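PDB 5NPY: flagellar basal body protein from Helicobacter pylori, which probably builds the flagellar hook, the curved tubular joint that links the rotary motor to the filament, as a hook protein of the FlgE type. Local coordinates for residues N198-K202 / N395-E399; A231-N237 / V350-P355. All coordinates share one frame. Residue numbers count along the deposited sequence, not the author numbering.

How the contacts relate
Following the chain from its N terminus, strand 192-198 runs out into 198-202, the first half of contact 1. Strand 204-207 and helices 209-212 and 221-226 come next, then the loop 231-237, which pairs with 350-355 on strand 346-364; this is contact 2, its segments 113 residues apart at their closest ends. Only after strand 370-381 does the chain reach 395-399 and close contact 1, so the loop of contact 2 lies within the larger one. Both reach the same antiparallel sheet, which contact 1 ties to the mixed sheet of strand 192-198. Centres about 15 Å apart, they meet at Pro355, whose CB packs 3.7 Å from Pro201 O and whose O lies 3.8 Å from Trp398 CZ3.

Contact 1 of 2, residues N198-K202 / N395-E399; sequences NLNPK and NQTWE. With 144 (tris-hydroxymethyl-methyl-ammonium), chain B.
Residues 198-200 run extended out of strand 192-198 before the chain turns at Pro201 and Lys202 (psi -1° and 16°), facing strand 396-406 without backbone pairing: Leu199 CA is 8.8 Å from Trp398 CA, Pro201 CA 9.5 Å from Gln396 CA. Asn200 OD1 accepts from Lys202 N (3.0 Å), an Asx turn; Asn200 ND2 bonds Gln462 O. Along 395-399, Gln396 points toward the loop beside Pro201. Thr397 OG1 takes a weak hydrogen bond from O4 of tris-hydroxymethyl-methyl-ammonium (3.0 Å). Trp398 (chi1 m, chi2 59°) points toward the loop. Over one face, Leu199 (m,t) sets CB 3.8 Å from Trp398 CZ2 and CD1 3.9 Å from the Trp398 five-membered ring centroid (CH-pi); Pro201 CA lies obliquely, 4.0 Å from Trp398 CZ2, and Asn200 O at the edge, 3.8 Å from Trp398 CH2. Glu399 OE2 accepts from the ligand's O3 (2.7 Å). The join is largely apolar, Leu199 and Pro201 against the indole; it docks one sheet's outgoing loop on another sheet's strand, whose other side lines the ligand pocket.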
loop_
_atom_site.group_PDB
_atom_site.type_symbol
_atom_site.label_atom_id
_atom_site.label_comp_id
_atom_site.label_asym_id
_atom_site.label_seq_id
_atom_site.Cartn_x
_atom_site.Cartn_y
_atom_site.Cartn_z
ATOM N N ASN A 198 -3.871 9.695 1.234
ATOM C CA ASN A 198 -3.921 11.126 1.432
ATOM C C ASN A 198 -4.904 11.381 2.555
ATOM O O ASN A 198 -5.968 10.760 2.598
ATOM C CB ASN A 198 -4.329 11.848 0.150
ATOM C CG ASN A 198 -4.331 13.335 0.331
ATOM O OD1 ASN A 198 -3.264 13.953 0.299
ATOM N ND2 ASN A 198 -5.510 13.930 0.467
ATOM N N LEU A 199 -4.540 12.266 3.477
ATOM C CA LEU A 199 -5.388 12.570 4.626
ATOM C C LEU A 199 -5.786 14.035 4.545
ATOM O O LEU A 199 -4.949 14.919 4.733
ATOM C CB LEU A 199 -4.675 12.263 5.942
ATOM C CG LEU A 199 -4.259 10.797 6.248
ATOM C CD1 LEU A 199 -3.473 10.723 7.533
ATOM C CD2 LEU A 199 -5.424 9.848 6.337
ATOM N N ASN A 200 -7.045 14.284 4.259
ATOM C CA ASN A 200 -7.518 15.655 4.116
ATOM C C ASN A 200 -8.213 16.080 5.396
ATOM O O ASN A 200 -9.117 15.373 5.876
ATOM C CB ASN A 200 -8.475 15.772 2.928
ATOM C CG ASN A 200 -8.813 17.237 2.568
ATOM O OD1 ASN A 200 -9.264 18.004 3.407
ATOM N ND2 ASN A 200 -8.597 17.608 1.311
ATOM N N PRO A 201 -7.822 17.218 5.975
ATOM C CA PRO A 201 -8.346 17.602 7.301
ATOM C C PRO A 201 -9.779 18.105 7.290
ATOM O O PRO A 201 -10.310 18.420 8.363
ATOM C CB PRO A 201 -7.378 18.715 7.754
ATOM C CG PRO A 201 -6.782 19.261 6.463
ATOM C CD PRO A 201 -6.733 18.092 5.499
ATOM N N LYS A 202 -10.432 18.180 6.125
ATOM C CA LYS A 202 -11.779 18.734 6.027
ATOM C C LYS A 202 -12.777 17.763 5.402
ATOM O O LYS A 202 -13.853 18.188 4.972
ATOM C CB LYS A 202 -11.763 20.037 5.224
ATOM C CG LYS A 202 -10.661 20.985 5.595
ATOM C CD LYS A 202 -11.140 22.024 6.584
ATOM C CE LYS A 202 -10.072 23.082 6.791
ATOM N NZ LYS A 202 -10.508 24.144 7.729
ATOM N N ASN A 395 4.341 20.766 12.565
ATOM C CA ASN A 395 3.843 19.793 11.598
ATOM C C ASN A 395 2.423 19.340 11.911
ATOM O O ASN A 395 2.072 19.089 13.073
ATOM C CB ASN A 395 4.750 18.571 11.555
ATOM C CG ASN A 395 6.059 18.879 10.974
ATOM O OD1 ASN A 395 6.223 19.940 10.385
ATOM N ND2 ASN A 395 7.029 17.971 11.137
ATOM N N GLN A 396 1.617 19.198 10.859
ATOM C CA GLN A 396 0.318 18.564 11.014
ATOM C C GLN A 396 0.522 17.106 11.389
ATOM O O GLN A 396 1.403 16.429 10.851
ATOM C CB GLN A 396 -0.497 18.664 9.732
ATOM C CG GLN A 396 -1.547 17.588 9.601
ATOM C CD GLN A 396 -2.675 18.017 8.723
ATOM O OE1 GLN A 396 -3.104 19.177 8.771
ATOM N NE2 GLN A 396 -3.178 17.089 7.898
ATOM N N THR A 397 -0.274 16.623 12.343
ATOM C CA THR A 397 -0.125 15.244 12.790
ATOM C C THR A 397 -1.486 14.598 12.949
ATOM O O THR A 397 -2.468 15.246 13.316
ATOM C CB THR A 397 0.668 15.086 14.147
ATOM O OG1 THR A 397 -0.068 15.657 15.234
ATOM C CG2 THR A 397 2.026 15.734 14.049
ATOM N N TRP A 398 -1.502 13.297 12.717
ATOM C CA TRP A 398 -2.624 12.422 13.010
ATOM C C TRP A 398 -2.115 11.287 13.882
ATOM O O TRP A 398 -0.977 10.849 13.719
ATOM C CB TRP A 398 -3.249 11.846 11.717
ATOM C CG TRP A 398 -3.762 12.866 10.764
ATOM C CD1 TRP A 398 -3.054 13.869 10.174
ATOM C CD2 TRP A 398 -5.103 12.956 10.236
ATOM N NE1 TRP A 398 -3.871 14.582 9.314
ATOM C CE2 TRP A 398 -5.130 14.046 9.344
ATOM C CE3 TRP A 398 -6.280 12.220 10.439
ATOM C CZ2 TRP A 398 -6.286 14.432 8.670
ATOM C CZ3 TRP A 398 -7.418 12.593 9.762
ATOM C CH2 TRP A 398 -7.415 13.691 8.882
ATOM N N GLU A 399 -2.959 10.798 14.796
ATOM C CA GLU A 399 -2.673 9.560 15.520
ATOM C C GLU A 399 -3.482 8.420 14.920
ATOM O O GLU A 399 -4.720 8.508 14.827
ATOM C CB GLU A 399 -2.978 9.673 17.018
ATOM C CG GLU A 399 -2.181 10.759 17.687
ATOM C CD GLU A 399 -2.077 10.583 19.179
ATOM O OE1 GLU A 399 -2.178 9.434 19.651
ATOM O OE2 GLU A 399 -1.882 11.599 19.869
HETATM C C1 144 B . 2.105 15.330 20.014
HETATM N N 144 B . 0.747 15.120 19.512
HETATM C C2 144 B . -0.221 15.636 20.479
HETATM O O2 144 B . -0.461 14.770 21.562
HETATM C C3 144 B . 0.503 13.697 19.305
HETATM O O3 144 B . -0.589 13.503 18.434
HETATM C C4 144 B . 0.484 15.797 18.231
HETATM O O4 144 B . 1.491 16.611 17.672
#

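Contact 2 of 2, residues A231-N237 / V350-P355; sequences ALANDDN and VAIKIP
Residues 231-237 and 350-355 run antiparallel, with CA neighbours Leu232-Ile354, Ala233-Lys353, Asn234-Ile352 and Asp235-Ala351 at 4.8 to 5.2 Å. Strand 346-364 is interrupted here, weakly bonded about 350-351 and regular again by 353-355. A single bridge, the hydrogen-bonded pair Ala233-Lys353, fixes the register: Ala233 N donates to Lys353 O (2.9 Å) and Lys353 N to Ala233 O (2.8 Å). Leu232 and Ala233 are extended; from Asn234 the chain folds into a type I beta turn closed by Asn237 N to Asn234 O (2.9 Å), with Asn237 at positive phi (73°). At the other end, Ala231 O lies 3.2 Å from Pro355 CD and accepts from Gln227.

Lys353 (m,t,t,t) reaches out to the turn, its NZ donating to Asp235 O (3.3 Å) and, at a very short 2.3 Å, to Asn237 OD1. One water accepts from Lys353 NZ (2.7 Å) and donates to Asp235 O (3.0 Å); another accepts from Ala351 N (3.2 Å) and donates weakly to Asp235 OD1 (3.2 Å). Leu232 (m,t) packs CD2 on Ile352 CG2 at 3.6 Å. Asn234 CB touches Val350 CG2 at 3.8 Å, while the Asn234 amide turns to Glu238.

The loop before strand 247-252 is thus pinned to strand 346-364 at its interruption. One bridge sets the alignment, and a lysine ammonium binds two of the turn's oxygens, Asp235 O and Asn237 OD1, at the exposed end of a partly buried contact.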
loop_
_atom_site.group_PDB
_atom_site.type_symbol
_atom_site.label_atom_id
_atom_site.label_comp_id
_atom_site.label_asym_id
_atom_site.label_seq_id
_atom_site.Cartn_x
_atom_site.Cartn_y
_atom_site.Cartn_z
ATOM N N ALA A 231 -7.709 21.646 15.286
ATOM C CA ALA A 231 -7.936 20.291 14.764
ATOM C C ALA A 231 -9.260 19.732 15.272
ATOM O O ALA A 231 -9.352 18.588 15.735
ATOM C CB ALA A 231 -6.775 19.365 15.134
ATOM N N LEU A 232 -10.302 20.558 15.178
ATOM C CA LEU A 232 -11.614 20.230 15.718
ATOM C C LEU A 232 -12.712 20.800 14.827
ATOM O O LEU A 232 -12.465 21.618 13.935
ATOM C CB LEU A 232 -11.773 20.773 17.139
ATOM C CG LEU A 232 -10.912 20.119 18.225
ATOM C CD1 LEU A 232 -11.002 20.965 19.456
ATOM C CD2 LEU A 232 -11.383 18.693 18.505
ATOM N N ALA A 233 -13.946 20.378 15.105
ATOM C CA ALA A 233 -15.131 20.938 14.469
ATOM C C ALA A 233 -16.278 20.838 15.462
ATOM O O ALA A 233 -16.261 19.993 16.361
ATOM C CB ALA A 233 -15.469 20.213 13.149
ATOM N N ASN A 234 -17.294 21.699 15.285
ATOM C CA ASN A 234 -18.449 21.669 16.172
ATOM C C ASN A 234 -19.486 20.649 15.691
ATOM O O ASN A 234 -19.273 19.901 14.738
ATOM C CB ASN A 234 -19.077 23.058 16.335
ATOM C CG ASN A 234 -19.616 23.650 15.031
ATOM O OD1 ASN A 234 -20.010 22.943 14.100
ATOM N ND2 ASN A 234 -19.647 24.978 14.979
ATOM N N ASP A 235 -20.641 20.648 16.356
ATOM C CA ASP A 235 -21.673 19.640 16.139
ATOM C C ASP A 235 -22.301 19.731 14.751
ATOM O O ASP A 235 -22.806 18.729 14.230
ATOM C CB ASP A 235 -22.752 19.790 17.208
ATOM C CG ASP A 235 -23.603 18.572 17.328
ATOM O OD1 ASP A 235 -24.844 18.715 17.434
ATOM O OD2 ASP A 235 -23.013 17.471 17.313
ATOM N N ASP A 236 -22.307 20.910 14.143
ATOM C CA ASP A 236 -22.792 21.064 12.781
ATOM C C ASP A 236 -21.666 20.931 11.754
ATOM O O ASP A 236 -21.842 21.324 10.588
ATOM C CB ASP A 236 -23.532 22.399 12.641
ATOM C CG ASP A 236 -24.586 22.606 13.742
ATOM O OD1 ASP A 236 -24.709 23.745 14.252
ATOM O OD2 ASP A 236 -25.281 21.624 14.105
ATOM N N ASN A 237 -20.518 20.378 12.173
ATOM C CA ASN A 237 -19.395 19.969 11.328
ATOM C C ASN A 237 -18.594 21.145 10.784
ATOM O O ASN A 237 -17.788 20.979 9.865
ATOM C CB ASN A 237 -19.849 19.061 10.179
ATOM C CG ASN A 237 -20.289 17.696 10.677
ATOM O OD1 ASN A 237 -20.332 17.461 11.879
ATOM N ND2 ASN A 237 -20.606 16.793 9.761
ATOM N N VAL A 350 -21.299 23.186 22.579
ATOM C CA VAL A 350 -21.944 22.163 21.760
ATOM C C VAL A 350 -20.980 20.986 21.708
ATOM O O VAL A 350 -19.837 21.101 22.162
ATOM C CB VAL A 350 -22.299 22.671 20.343
ATOM C CG1 VAL A 350 -23.235 23.890 20.416
ATOM C CG2 VAL A 350 -21.042 23.016 19.574
ATOM N N ALA A 351 -21.428 19.852 21.170
ATOM C CA ALA A 351 -20.578 18.671 21.112
ATOM C C ALA A 351 -19.459 18.861 20.096
ATOM O O ALA A 351 -19.603 19.576 19.097
ATOM C CB ALA A 351 -21.399 17.424 20.771
ATOM N N ILE A 352 -18.344 18.186 20.361
ATOM C CA ILE A 352 -17.067 18.408 19.694
ATOM C C ILE A 352 -16.766 17.218 18.796
ATOM O O ILE A 352 -16.994 16.065 19.191
ATOM C CB ILE A 352 -15.945 18.605 20.738
ATOM C CG1 ILE A 352 -16.190 19.868 21.551
ATOM C CG2 ILE A 352 -14.582 18.638 20.095
ATOM C CD1 ILE A 352 -16.708 21.019 20.721
ATOM N N LYS A 353 -16.232 17.494 17.595
ATOM C CA LYS A 353 -15.823 16.449 16.666
ATOM C C LYS A 353 -14.368 16.645 16.262
ATOM O O LYS A 353 -13.800 17.733 16.393
ATOM C CB LYS A 353 -16.698 16.421 15.402
ATOM C CG LYS A 353 -18.151 16.040 15.638
ATOM C CD LYS A 353 -18.911 15.899 14.329
ATOM C CE LYS A 353 -20.366 15.575 14.588
ATOM N NZ LYS A 353 -21.198 15.963 13.440
ATOM N N ILE A 354 -13.790 15.576 15.718
ATOM C CA ILE A 354 -12.371 15.499 15.380
ATOM C C ILE A 354 -12.236 15.014 13.938
ATOM O O ILE A 354 -12.983 14.125 13.507
ATOM C CB ILE A 354 -11.633 14.571 16.360
ATOM C CG1 ILE A 354 -10.104 14.667 16.198
ATOM C CG2 ILE A 354 -12.136 13.108 16.220
ATOM C CD1 ILE A 354 -9.330 13.927 17.308
ATOM N N PRO A 355 -11.323 15.577 13.152
ATOM C CA PRO A 355 -11.130 15.081 11.776
ATOM C C PRO A 355 -10.643 13.631 11.770
ATOM O O PRO A 355 -9.845 13.214 12.613
ATOM C CB PRO A 355 -10.092 16.049 11.183
ATOM C CG PRO A 355 -10.228 17.329 12.029
ATOM C CD PRO A 355 -10.573 16.816 13.432
HETATM O O HOH W 1 -24.559 19.804 20.376
HETATM O O HOH W 2 -23.652 15.855 14.658
#